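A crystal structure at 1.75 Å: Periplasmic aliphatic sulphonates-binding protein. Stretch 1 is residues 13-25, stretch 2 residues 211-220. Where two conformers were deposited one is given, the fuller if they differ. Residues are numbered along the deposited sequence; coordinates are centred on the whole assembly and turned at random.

Stretch 1, residues 13-25: SIGMVLAKSHQLL
Stretch 2 (211-220) EADALTRSQR

Two helices, 14-21 and 211-218, cross almost at right angles (88°), their axes 7.5 Å apart at closest approach. The backbones come nearest at Gly15 and Asp213, whose CA atoms lie 4.2 Å apart. No direct hydrogen bond joins the stretches; packing and one water do.

Glu211 stays outside the contact. Ala212 points toward stretch 1 and is a knob among Gly15, Leu18, Ala19 and Leu24. Its CB lies 3.4 Å from Gly15 O, 3.3 Å from Ala19 N and 3.8 Å from Leu24 CD1 (Leu24 is m,t). Ala19 CB lies 3.8 Å from Ala212 CB, an apolar contact.

Asp213 (chi1 t) points sideways. Its OD2 accepts a 2.5 Å bond from a water, which accepts a 2.8 Å bond from Gly15 N. This serves a first-turn amide that has no helical carbonyl before it. Ala214 points away.

Leu215 (m,t) packs its CB 3.6 Å from Leu18 CD2; Leu18 has chi1 -92° and chi2 80°. Leu215 CD1 sits over one face of the His22 ring (chi1 m), 3.8 Å from its centroid, a CH-pi contact.

At Thr216 (p) the helix kinks. Its OG1 donates to Asp213 O at 2.8 Å, while its CG2 meets Ile14 CG2 at 3.6 Å; Ile14 is m,m. Arg217 and Ser218 make no contact with stretch 1. Gln219 leaves helical geometry near His22.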

ATOM      1  N   SER A  13       0.771  -6.387   3.158  1.00  6.58           N
ATOM      2  CA  SER A  13       1.912  -6.072   2.288  1.00  5.58           C
ATOM      3  C   SER A  13       2.410  -7.437   1.773  1.00  5.48           C
ATOM      4  O   SER A  13       3.367  -7.985   2.305  1.00  4.75           O
ATOM      5  CB  SER A  13       3.053  -5.395   3.058  1.00  6.53           C
ATOM      6  OG  SER A  13       2.591  -4.185   3.668  1.00  7.30           O
ATOM      7  N   ILE A  14       1.717  -7.991   0.763  1.00  4.56           N
ATOM      8  CA  ILE A  14       1.920  -9.417   0.397  1.00  4.50           C
ATOM      9  C   ILE A  14       3.317  -9.758   0.003  1.00  4.69           C
ATOM     10  O   ILE A  14       3.842 -10.754   0.485  1.00  4.97           O
ATOM     11  CB  ILE A  14       0.934  -9.811  -0.706  1.00  5.24           C
ATOM     12  CG1 ILE A  14      -0.503  -9.608  -0.203  1.00  4.73           C
ATOM     13  CG2 ILE A  14       1.215 -11.264  -1.179  1.00  4.11           C
ATOM     14  CD1 ILE A  14      -0.844 -10.241   1.248  1.00  7.76           C
ATOM     15  N   GLY A  15       3.932  -8.913  -0.834  1.00  4.96           N
ATOM     16  CA  GLY A  15       5.333  -9.150  -1.276  1.00  5.73           C
ATOM     17  C   GLY A  15       6.255  -9.227  -0.041  1.00  6.01           C
ATOM     18  O   GLY A  15       7.084 -10.168   0.099  1.00  5.87           O
ATOM     19  N   MET A  16       6.110  -8.241   0.859  1.00  5.44           N
ATOM     20  CA  MET A  16       6.910  -8.220   2.067  1.00  4.28           C
ATOM     21  C   MET A  16       6.666  -9.448   2.945  1.00  4.23           C
ATOM     22  O   MET A  16       7.636 -10.085   3.387  1.00  3.44           O
ATOM     23  CB  MET A  16       6.678  -6.939   2.858  1.00  3.93           C
ATOM     24  CG  MET A  16       7.363  -5.759   2.192  1.00  5.74           C
ATOM     25  SD  MET A  16       7.128  -4.328   3.273  1.00  6.84           S
ATOM     26  CE  MET A  16       8.231  -3.200   2.508  1.00  4.00           C
ATOM     27  N   VAL A  17       5.415  -9.779   3.166  1.00  3.42           N
ATOM     28  CA  VAL A  17       5.062 -10.872   4.113  1.00  4.60           C
ATOM     29  C   VAL A  17       5.586 -12.214   3.580  1.00  4.27           C
ATOM     30  O   VAL A  17       6.171 -13.001   4.352  1.00  4.72           O
ATOM     31  CB  VAL A  17       3.542 -10.909   4.365  1.00  4.93           C
ATOM     32  CG1 VAL A  17       3.074 -12.205   5.092  1.00  6.65           C
ATOM     33  CG2 VAL A  17       3.144  -9.682   5.241  1.00  5.60           C
ATOM     34  N   LEU A  18       5.390 -12.470   2.282  1.00  4.15           N
ATOM     35  CA  LEU A  18       5.916 -13.706   1.694  0.50  4.25           C
ATOM     36  C   LEU A  18       7.445 -13.701   1.672  1.00  3.99           C
ATOM     37  O   LEU A  18       8.052 -14.709   1.992  1.00  3.53           O
ATOM     38  CB  LEU A  18       5.347 -13.995   0.306  0.50  4.68           C
ATOM     39  CG  LEU A  18       4.112 -14.883   0.448  0.50  6.22           C
ATOM     40  CD1 LEU A  18       2.916 -14.054   0.843  0.50  2.00           C
ATOM     41  CD2 LEU A  18       3.856 -15.658  -0.821  0.50  8.04           C
ATOM     42  N   ALA A  19       8.068 -12.555   1.347  1.00  3.99           N
ATOM     43  CA  ALA A  19       9.541 -12.498   1.405  1.00  4.38           C
ATOM     44  C   ALA A  19      10.057 -12.818   2.813  1.00  5.18           C
ATOM     45  O   ALA A  19      11.079 -13.512   2.975  1.00  4.88           O
ATOM     46  CB  ALA A  19      10.071 -11.098   0.971  1.00  5.09           C
ATOM     47  N   LYS A  20       9.408 -12.240   3.804  1.00  3.97           N
ATOM     48  CA  LYS A  20       9.789 -12.459   5.206  1.00  3.68           C
ATOM     49  C   LYS A  20       9.652 -13.932   5.594  1.00  3.99           C
ATOM     50  O   LYS A  20      10.586 -14.542   6.119  1.00  3.80           O
ATOM     51  CB  LYS A  20       8.929 -11.556   6.125  1.00  3.95           C
ATOM     52  CG  LYS A  20       9.198 -11.782   7.615  1.00  4.22           C
ATOM     53  CD  LYS A  20       8.139 -11.048   8.481  1.00  5.57           C
ATOM     54  CE  LYS A  20       8.448 -11.237   9.987  1.00 10.33           C
ATOM     55  NZ  LYS A  20       8.158 -12.642  10.484  1.00 12.30           N
ATOM     56  N   SER A  21       8.517 -14.517   5.242  1.00  4.54           N
ATOM     57  CA  SER A  21       8.230 -15.899   5.607  0.50  5.48           C
ATOM     58  C   SER A  21       9.237 -16.850   4.979  1.00  5.68           C
ATOM     59  O   SER A  21       9.674 -17.846   5.617  1.00  6.79           O
ATOM     60  CB  SER A  21       6.827 -16.267   5.146  0.50  5.26           C
ATOM     61  OG  SER A  21       5.872 -15.599   5.940  0.50  7.11           O
ATOM     62  N   HIS A  22       9.615 -16.568   3.726  1.00  5.54           N
ATOM     63  CA  HIS A  22      10.561 -17.426   3.017  1.00  6.63           C
ATOM     64  C   HIS A  22      12.012 -17.080   3.268  1.00  6.21           C
ATOM     65  O   HIS A  22      12.912 -17.718   2.739  1.00  7.01           O
ATOM     66  CB  HIS A  22      10.237 -17.450   1.514  1.00  7.32           C
ATOM     67  CG  HIS A  22       8.958 -18.155   1.208  1.00  9.07           C
ATOM     68  ND1 HIS A  22       8.928 -19.473   0.821  1.00 10.40           N
ATOM     69  CD2 HIS A  22       7.679 -17.742   1.234  1.00 11.86           C
ATOM     70  CE1 HIS A  22       7.673 -19.848   0.629  1.00 13.64           C
ATOM     71  NE2 HIS A  22       6.892 -18.811   0.856  1.00 11.02           N
ATOM     72  N   GLN A  23      12.246 -16.081   4.118  1.00  5.30           N
ATOM     73  CA  GLN A  23      13.593 -15.628   4.456  1.00  4.90           C
ATOM     74  C   GLN A  23      14.430 -15.224   3.254  1.00  5.09           C
ATOM     75  O   GLN A  23      15.638 -15.357   3.254  1.00  4.54           O
ATOM     76  CB  GLN A  23      14.338 -16.646   5.367  1.00  6.23           C
ATOM     77  CG  GLN A  23      13.610 -16.729   6.731  1.00 10.89           C
ATOM     78  CD  GLN A  23      14.351 -17.534   7.769  1.00 18.55           C
ATOM     79  OE1 GLN A  23      15.391 -18.094   7.491  1.00 21.05           O
ATOM     80  NE2 GLN A  23      13.814 -17.581   8.988  1.00 21.49           N
ATOM     81  N   LEU A  24      13.781 -14.723   2.214  1.00  5.30           N
ATOM     82  CA  LEU A  24      14.498 -14.421   0.963  1.00  5.23           C
ATOM     83  C   LEU A  24      15.568 -13.347   1.113  1.00  6.57           C
ATOM     84  O   LEU A  24      16.662 -13.506   0.574  1.00  5.13           O
ATOM     85  CB  LEU A  24      13.515 -14.009  -0.125  1.00  5.59           C
ATOM     86  CG  LEU A  24      12.458 -15.047  -0.530  1.00  5.14           C
ATOM     87  CD1 LEU A  24      11.581 -14.388  -1.567  1.00  8.77           C
ATOM     88  CD2 LEU A  24      13.118 -16.370  -1.042  1.00  9.75           C
ATOM     89  N   LEU A  25      15.282 -12.287   1.873  1.00  5.16           N
ATOM     90  CA  LEU A  25      16.267 -11.209   2.047  1.00  5.97           C
ATOM     91  C   LEU A  25      17.431 -11.645   2.908  1.00  6.49           C
ATOM     92  O   LEU A  25      18.567 -11.305   2.642  1.00  6.90           O
ATOM     93  CB  LEU A  25      15.626  -9.961   2.662  1.00  4.60           C
ATOM     94  CG  LEU A  25      14.666  -9.188   1.772  1.00  7.04           C
ATOM     95  CD1 LEU A  25      14.231  -7.915   2.456  1.00  7.47           C
ATOM     96  CD2 LEU A  25      15.234  -8.835   0.385  1.00  7.69           C
ATOM     97  N   GLU A 211       9.189 -11.052  -6.620  1.00  8.43           N
ATOM     98  CA  GLU A 211       9.332 -12.527  -6.736  1.00  8.22           C
ATOM     99  C   GLU A 211       8.512 -13.233  -5.649  1.00  8.22           C
ATOM    100  O   GLU A 211       7.892 -14.279  -5.873  1.00  8.31           O
ATOM    101  CB  GLU A 211      10.780 -12.978  -6.579  1.00  8.86           C
ATOM    102  CG  GLU A 211      11.703 -12.575  -7.687  1.00 13.59           C
ATOM    103  CD  GLU A 211      13.133 -12.998  -7.385  1.00 22.08           C
ATOM    104  OE1 GLU A 211      13.359 -14.191  -7.053  1.00 26.38           O
ATOM    105  OE2 GLU A 211      14.031 -12.133  -7.430  1.00 25.98           O
ATOM    106  N   ALA A 212       8.554 -12.669  -4.454  1.00  5.67           N
ATOM    107  CA  ALA A 212       7.837 -13.244  -3.337  1.00  5.79           C
ATOM    108  C   ALA A 212       6.331 -13.147  -3.547  1.00  5.53           C
ATOM    109  O   ALA A 212       5.609 -14.124  -3.273  1.00  6.22           O
ATOM    110  CB  ALA A 212       8.253 -12.545  -1.989  1.00  3.79           C
ATOM    111  N   ASP A 213       5.841 -12.024  -4.086  1.00  4.94           N
ATOM    112  CA  ASP A 213       4.408 -11.878  -4.357  1.00  5.81           C
ATOM    113  C   ASP A 213       3.970 -12.954  -5.369  1.00  6.09           C
ATOM    114  O   ASP A 213       2.904 -13.551  -5.195  1.00  6.33           O
ATOM    115  CB  ASP A 213       4.096 -10.462  -4.879  1.00  7.45           C
ATOM    116  CG  ASP A 213       2.611 -10.121  -4.825  1.00 11.18           C
ATOM    117  OD1 ASP A 213       1.778 -10.875  -5.390  1.00 12.30           O
ATOM    118  OD2 ASP A 213       2.264  -9.067  -4.279  1.00 13.07           O
ATOM    119  N   ALA A 214       4.832 -13.266  -6.327  1.00  5.73           N
ATOM    120  CA  ALA A 214       4.498 -14.273  -7.365  1.00  6.42           C
ATOM    121  C   ALA A 214       4.277 -15.696  -6.798  1.00  6.92           C
ATOM    122  O   ALA A 214       3.618 -16.556  -7.442  1.00  6.10           O
ATOM    123  CB  ALA A 214       5.542 -14.300  -8.367  1.00  6.75           C
ATOM    124  N   LEU A 215       4.846 -15.952  -5.618  1.00  6.48           N
ATOM    125  CA  LEU A 215       4.595 -17.224  -4.929  1.00  6.09           C
ATOM    126  C   LEU A 215       3.129 -17.406  -4.647  1.00  6.74           C
ATOM    127  O   LEU A 215       2.688 -18.548  -4.525  1.00  5.83           O
ATOM    128  CB  LEU A 215       5.418 -17.338  -3.622  1.00  3.87           C
ATOM    129  CG  LEU A 215       6.941 -17.269  -3.833  1.00  5.86           C
ATOM    130  CD1 LEU A 215       7.648 -17.239  -2.469  1.00 11.02           C
ATOM    131  CD2 LEU A 215       7.513 -18.414  -4.707  1.00 11.16           C
ATOM    132  N   THR A 216       2.360 -16.310  -4.489  1.00  6.51           N
ATOM    133  CA  THR A 216       0.922 -16.456  -4.260  1.00  9.04           C
ATOM    134  C   THR A 216       0.237 -17.099  -5.467  1.00 10.63           C
ATOM    135  O   THR A 216      -0.862 -17.644  -5.323  1.00 10.40           O
ATOM    136  CB  THR A 216       0.176 -15.135  -3.923  1.00  9.36           C
ATOM    137  OG1 THR A 216       0.210 -14.257  -5.057  1.00  9.19           O
ATOM    138  CG2 THR A 216       0.777 -14.476  -2.692  1.00 11.08           C
ATOM    139  N   ARG A 217       0.861 -17.043  -6.651  1.00 11.60           N
ATOM    140  CA  ARG A 217       0.319 -17.755  -7.819  0.50 12.14           C
ATOM    141  C   ARG A 217       0.991 -19.108  -8.020  1.00 12.07           C
ATOM    142  O   ARG A 217       0.322 -20.123  -8.289  1.00 12.42           O
ATOM    143  CB  ARG A 217       0.433 -16.915  -9.096  0.50 12.37           C
ATOM    144  CG  ARG A 217      -0.160 -17.588 -10.324  0.50 16.06           C
ATOM    145  CD  ARG A 217       0.059 -16.756 -11.582  0.50 20.14           C
ATOM    146  NE  ARG A 217      -0.649 -17.305 -12.741  0.50 22.43           N
ATOM    147  CZ  ARG A 217      -1.007 -16.572 -13.794  0.50 24.06           C
ATOM    148  NH1 ARG A 217      -0.730 -15.273 -13.814  0.50 24.45           N
ATOM    149  NH2 ARG A 217      -1.646 -17.125 -14.819  0.50 23.33           N
ATOM    150  N   SER A 218       2.315 -19.161  -7.895  1.00 10.42           N
ATOM    151  CA  SER A 218       3.023 -20.427  -8.220  1.00  9.72           C
ATOM    152  C   SER A 218       2.935 -21.454  -7.095  1.00  8.99           C
ATOM    153  O   SER A 218       3.005 -22.647  -7.349  1.00  8.90           O
ATOM    154  CB  SER A 218       4.487 -20.165  -8.594  1.00  9.23           C
ATOM    155  OG  SER A 218       5.137 -19.567  -7.467  1.00  8.31           O
ATOM    156  N   GLN A 219       2.728 -20.972  -5.873  1.00  8.11           N
ATOM    157  CA  GLN A 219       2.585 -21.825  -4.695  0.50  8.28           C
ATOM    158  C   GLN A 219       1.339 -21.341  -3.938  1.00  7.72           C
ATOM    159  O   GLN A 219       1.391 -20.943  -2.752  1.00  7.37           O
ATOM    160  CB  GLN A 219       3.861 -21.799  -3.805  0.50  7.90           C
ATOM    161  CG  GLN A 219       5.016 -22.688  -4.278  0.50 11.76           C
ATOM    162  CD  GLN A 219       6.370 -22.317  -3.646  0.50 13.57           C
ATOM    163  OE1 GLN A 219       6.475 -22.105  -2.447  0.50 13.27           O
ATOM    164  NE2 GLN A 219       7.402 -22.234  -4.470  0.50 16.66           N
ATOM    165  N   ARG A 220       0.195 -21.377  -4.620  1.00  6.31           N
ATOM    166  CA  ARG A 220      -1.043 -20.822  -4.028  1.00  5.67           C
ATOM    167  C   ARG A 220      -1.470 -21.546  -2.745  1.00  5.81           C
ATOM    168  O   ARG A 220      -1.839 -20.913  -1.772  1.00  4.76           O
ATOM    169  CB  ARG A 220      -2.179 -20.869  -5.091  1.00  5.50           C
ATOM    170  CG  ARG A 220      -3.455 -20.154  -4.623  1.00  6.63           C
ATOM    171  CD  ARG A 220      -4.485 -20.232  -5.707  1.00  4.57           C
ATOM    172  NE  ARG A 220      -5.841 -20.018  -5.211  1.00  3.52           N
ATOM    173  CZ  ARG A 220      -6.439 -18.840  -5.196  1.00  5.77           C
ATOM    174  NH1 ARG A 220      -5.766 -17.737  -5.591  1.00  4.33           N
ATOM    175  NH2 ARG A 220      -7.683 -18.767  -4.750  1.00  5.01           N
TER
HETATM  176  O   HOH W   1       2.952  -7.159  -2.779  1.00 16.56           O